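Local coordinates for protein dihydrodipicolinate synthase (Agrobacterium tumefaciens, PDB 3B4U) that probably catalyses the condensation of pyruvate with aspartate semialdehyde in lysine biosynthesis, at residues L182-I192 and G201-I210. Residues are numbered along the deposited sequence; the frame is centred on the assembly and turned at random.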
loop_
_atom_site.group_PDB
_atom_site.type_symbol
_atom_site.label_atom_id
_atom_site.label_comp_id
_atom_site.label_asym_id
_atom_site.label_seq_id
_atom_site.Cartn_x
_atom_site.Cartn_y
_atom_site.Cartn_z
ATOM N N LEU B 182 -6.621 19.881 -17.853
ATOM C CA LEU B 182 -7.077 20.016 -19.218
ATOM C C LEU B 182 -6.356 21.148 -19.959
ATOM O O LEU B 182 -5.933 20.962 -21.103
ATOM C CB LEU B 182 -8.601 20.173 -19.256
ATOM C CG LEU B 182 -9.365 18.920 -18.789
ATOM C CD1 LEU B 182 -10.818 19.269 -18.471
ATOM C CD2 LEU B 182 -9.264 17.776 -19.821
ATOM N N LYS B 183 -6.174 22.299 -19.308
ATOM C CA LYS B 183 -5.476 23.426 -19.967
ATOM C C LYS B 183 -4.007 23.184 -20.244
ATOM O O LYS B 183 -3.485 23.587 -21.284
ATOM C CB LYS B 183 -5.603 24.677 -19.098
ATOM C CG LYS B 183 -6.993 25.230 -19.040
ATOM C CD LYS B 183 -7.060 26.359 -18.005
ATOM C CE LYS B 183 -8.412 26.993 -17.908
ATOM N NZ LYS B 183 -8.400 28.102 -16.894
ATOM N N GLU B 184 -3.332 22.605 -19.251
ATOM C CA GLU B 184 -1.902 22.421 -19.322
ATOM C C GLU B 184 -1.531 21.123 -19.991
ATOM O O GLU B 184 -0.487 21.068 -20.633
ATOM C CB GLU B 184 -1.268 22.476 -17.943
ATOM C CG GLU B 184 -1.479 23.756 -17.220
ATOM C CD GLU B 184 -0.824 24.938 -17.870
ATOM O OE1 GLU B 184 0.245 24.819 -18.516
ATOM O OE2 GLU B 184 -1.433 26.009 -17.732
ATOM N N HIS B 185 -2.351 20.062 -19.811
ATOM C CA HIS B 185 -1.976 18.715 -20.186
ATOM C C HIS B 185 -3.076 18.002 -20.933
ATOM O O HIS B 185 -3.059 16.792 -21.031
ATOM C CB HIS B 185 -1.547 17.921 -18.947
ATOM C CG HIS B 185 -0.491 18.623 -18.173
ATOM N ND1 HIS B 185 0.691 19.020 -18.759
ATOM C CD2 HIS B 185 -0.444 19.043 -16.886
ATOM C CE1 HIS B 185 1.418 19.663 -17.861
ATOM N NE2 HIS B 185 0.761 19.678 -16.711
ATOM N N GLY B 186 -3.955 18.750 -21.579
ATOM C CA GLY B 186 -5.024 18.143 -22.343
ATOM C C GLY B 186 -4.598 17.523 -23.654
ATOM O O GLY B 186 -5.408 16.909 -24.301
ATOM N N ASP B 187 -3.307 17.630 -23.973
ATOM C CA ASP B 187 -2.670 16.848 -25.025
ATOM C C ASP B 187 -2.558 15.373 -24.653
ATOM O O ASP B 187 -2.421 14.517 -25.519
ATOM C CB ASP B 187 -1.310 17.453 -25.434
ATOM C CG ASP B 187 -0.321 17.641 -24.290
ATOM O OD1 ASP B 187 -0.652 18.079 -23.203
ATOM O OD2 ASP B 187 0.889 17.411 -24.529
ATOM N N LEU B 188 -2.599 15.087 -23.359
ATOM C CA LEU B 188 -2.619 13.724 -22.842
ATOM C C LEU B 188 -4.065 13.286 -22.730
ATOM O O LEU B 188 -4.992 14.057 -22.892
ATOM C CB LEU B 188 -1.964 13.686 -21.474
ATOM C CG LEU B 188 -0.515 14.154 -21.408
ATOM C CD1 LEU B 188 -0.017 13.956 -19.963
ATOM C CD2 LEU B 188 0.317 13.457 -22.466
ATOM N N ALA B 189 -4.257 12.012 -22.406
ATOM C CA ALA B 189 -5.596 11.461 -22.138
ATOM C C ALA B 189 -5.940 11.797 -20.669
ATOM O O ALA B 189 -5.469 11.138 -19.734
ATOM C CB ALA B 189 -5.609 9.971 -22.383
ATOM N N ILE B 190 -6.756 12.836 -20.478
ATOM C CA ILE B 190 -7.198 13.229 -19.136
ATOM C C ILE B 190 -8.540 12.575 -18.916
ATOM O O ILE B 190 -9.511 12.878 -19.601
ATOM C CB ILE B 190 -7.258 14.754 -18.978
ATOM C CG1 ILE B 190 -5.914 15.401 -19.320
ATOM C CG2 ILE B 190 -7.741 15.107 -17.587
ATOM C CD1 ILE B 190 -4.738 14.890 -18.526
ATOM N N LEU B 191 -8.572 11.657 -17.969
ATOM C CA LEU B 191 -9.723 10.821 -17.676
ATOM C C LEU B 191 -10.268 11.271 -16.315
ATOM O O LEU B 191 -9.510 11.608 -15.414
ATOM C CB LEU B 191 -9.292 9.353 -17.647
ATOM C CG LEU B 191 -8.486 8.882 -18.843
ATOM C CD1 LEU B 191 -8.097 7.410 -18.658
ATOM C CD2 LEU B 191 -9.216 9.094 -20.147
ATOM N N ILE B 192 -11.591 11.315 -16.163
ATOM C CA ILE B 192 -12.204 12.032 -15.027
ATOM C C ILE B 192 -13.060 11.072 -14.221
ATOM O O ILE B 192 -14.020 10.493 -14.711
ATOM C CB ILE B 192 -13.016 13.250 -15.523
ATOM C CG1 ILE B 192 -12.068 14.239 -16.173
ATOM C CG2 ILE B 192 -13.803 13.874 -14.359
ATOM C CD1 ILE B 192 -12.800 15.344 -16.944
ATOM N N GLY B 201 -15.971 17.931 -18.470
ATOM C CA GLY B 201 -14.578 17.791 -18.819
ATOM C C GLY B 201 -14.349 17.239 -20.206
ATOM O O GLY B 201 -13.458 17.694 -20.917
ATOM N N VAL B 202 -15.189 16.298 -20.634
ATOM C CA VAL B 202 -15.142 15.789 -21.992
ATOM C C VAL B 202 -15.386 16.931 -22.980
ATOM O O VAL B 202 -14.722 17.030 -24.005
ATOM C CB VAL B 202 -16.125 14.617 -22.162
ATOM C CG1 VAL B 202 -16.347 14.244 -23.628
ATOM C CG2 VAL B 202 -15.611 13.400 -21.362
ATOM N N ARG B 203 -16.336 17.820 -22.666
ATOM C CA ARG B 203 -16.598 18.961 -23.534
ATOM C C ARG B 203 -15.395 19.909 -23.624
ATOM O O ARG B 203 -15.313 20.691 -24.577
ATOM C CB ARG B 203 -17.873 19.670 -23.105
ATOM C CG ARG B 203 -19.122 18.836 -23.345
ATOM C CD ARG B 203 -20.424 19.629 -23.174
ATOM N NE ARG B 203 -20.644 20.118 -21.818
ATOM C CZ ARG B 203 -21.283 19.446 -20.853
ATOM N NH1 ARG B 203 -21.757 18.240 -21.064
ATOM N NH2 ARG B 203 -21.460 19.997 -19.667
ATOM N N LEU B 204 -14.495 19.875 -22.658
ATOM C CA LEU B 204 -13.270 20.638 -22.633
ATOM C C LEU B 204 -12.061 19.842 -23.079
ATOM O O LEU B 204 -10.942 20.298 -22.870
ATOM C CB LEU B 204 -13.033 21.195 -21.241
ATOM C CG LEU B 204 -13.941 22.328 -20.825
ATOM C CD1 LEU B 204 -13.876 22.514 -19.327
ATOM C CD2 LEU B 204 -13.554 23.621 -21.540
ATOM N N GLY B 205 -12.258 18.665 -23.663
ATOM C CA GLY B 205 -11.145 17.913 -24.214
ATOM C C GLY B 205 -10.778 16.655 -23.461
ATOM O O GLY B 205 -9.870 15.937 -23.883
ATOM N N GLY B 206 -11.466 16.347 -22.376
ATOM C CA GLY B 206 -11.202 15.091 -21.701
ATOM C C GLY B 206 -11.450 13.893 -22.579
ATOM O O GLY B 206 -12.370 13.879 -23.378
ATOM N N GLN B 207 -10.641 12.851 -22.406
ATOM C CA GLN B 207 -10.689 11.665 -23.257
ATOM C C GLN B 207 -11.517 10.525 -22.745
ATOM O O GLN B 207 -11.565 9.486 -23.393
ATOM C CB GLN B 207 -9.275 11.176 -23.587
ATOM C CG GLN B 207 -8.585 11.971 -24.656
ATOM C CD GLN B 207 -7.380 11.243 -25.226
ATOM O OE1 GLN B 207 -7.366 10.026 -25.350
ATOM N NE2 GLN B 207 -6.344 12.015 -25.561
ATOM N N GLY B 208 -12.189 10.688 -21.606
ATOM C CA GLY B 208 -13.095 9.686 -21.120
ATOM C C GLY B 208 -12.938 9.358 -19.648
ATOM O O GLY B 208 -12.755 10.245 -18.821
ATOM N N ALA B 209 -13.095 8.071 -19.306
ATOM C CA ALA B 209 -13.178 7.644 -17.912
ATOM C C ALA B 209 -12.849 6.168 -17.775
ATOM O O ALA B 209 -13.100 5.386 -18.699
ATOM C CB ALA B 209 -14.611 7.896 -17.355
ATOM N N ILE B 210 -12.340 5.846 -16.605
ATOM C CA ILE B 210 -12.266 4.490 -16.097
ATOM C C ILE B 210 -13.284 4.443 -14.962
ATOM O O ILE B 210 -13.047 4.982 -13.895
ATOM C CB ILE B 210 -10.852 4.123 -15.618
ATOM C CG1 ILE B 210 -9.831 4.217 -16.780
ATOM C CG2 ILE B 210 -10.850 2.733 -14.994
ATOM C CD1 ILE B 210 -8.394 4.136 -16.352
HETATM O O HOH W 1 -8.255 19.926 -23.162
HETATM O O HOH W 2 -6.267 14.857 -25.880
HETATM O O HOH W 3 -3.450 11.996 -26.293
HETATM O O HOH W 4 -7.702 14.680 -22.537
HETATM O O HOH W 5 -12.346 12.943 -19.611
#
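Gly201 CA lies 3.6 Å from Ile192 CD1, so the delta methyl of Ile192 packs against the glycine backbone near the C-terminal end of helix 195-203. Gly201 O accepts Leu204 N and Gly206 N from opposite faces of its carbonyl plane, and with Gly205 N bonded to Val202 O and positive phi at Gly205 this is a Schellman motif. Leu182 straddles that helix end: CD1 meets Leu204 CB at 4.0 Å, while CD2 sits 3.7 Å from Gly206 N. Beyond it, one water joins Gly205 O to Leu188 O and Ile190 N.

Gln207 gives the first direct bond, its N reaching Ile190 O at 3.0 Å. Its side chain, extended beyond CG (chi2 -164°), lays the amide alongside Ala189, with OE1 3.4 Å from Ala189 CB. Two waters tie NE2 to Gly186 O and Asp187 O, and OE1 accepts a hydrogen bond from Phe5 N, which together fix the amide's rotation. Gly208 O then receives Ile192 N at 3.1 Å, and Leu191 CD2 packs 3.7 Å from Gly208 N. Finally, Ile210 CD1 touches Leu191 CD1 at 4.0 Å.

The short strand segments 189-192 and 208-210 lie at 61° to each other, with Ile192 N to Gly208 O as the single backbone hydrogen bond between them. Helix 195-203 connects them as a beta-alpha-beta unit, and their meeting brings together the seventh and eighth strands of the TIM barrel.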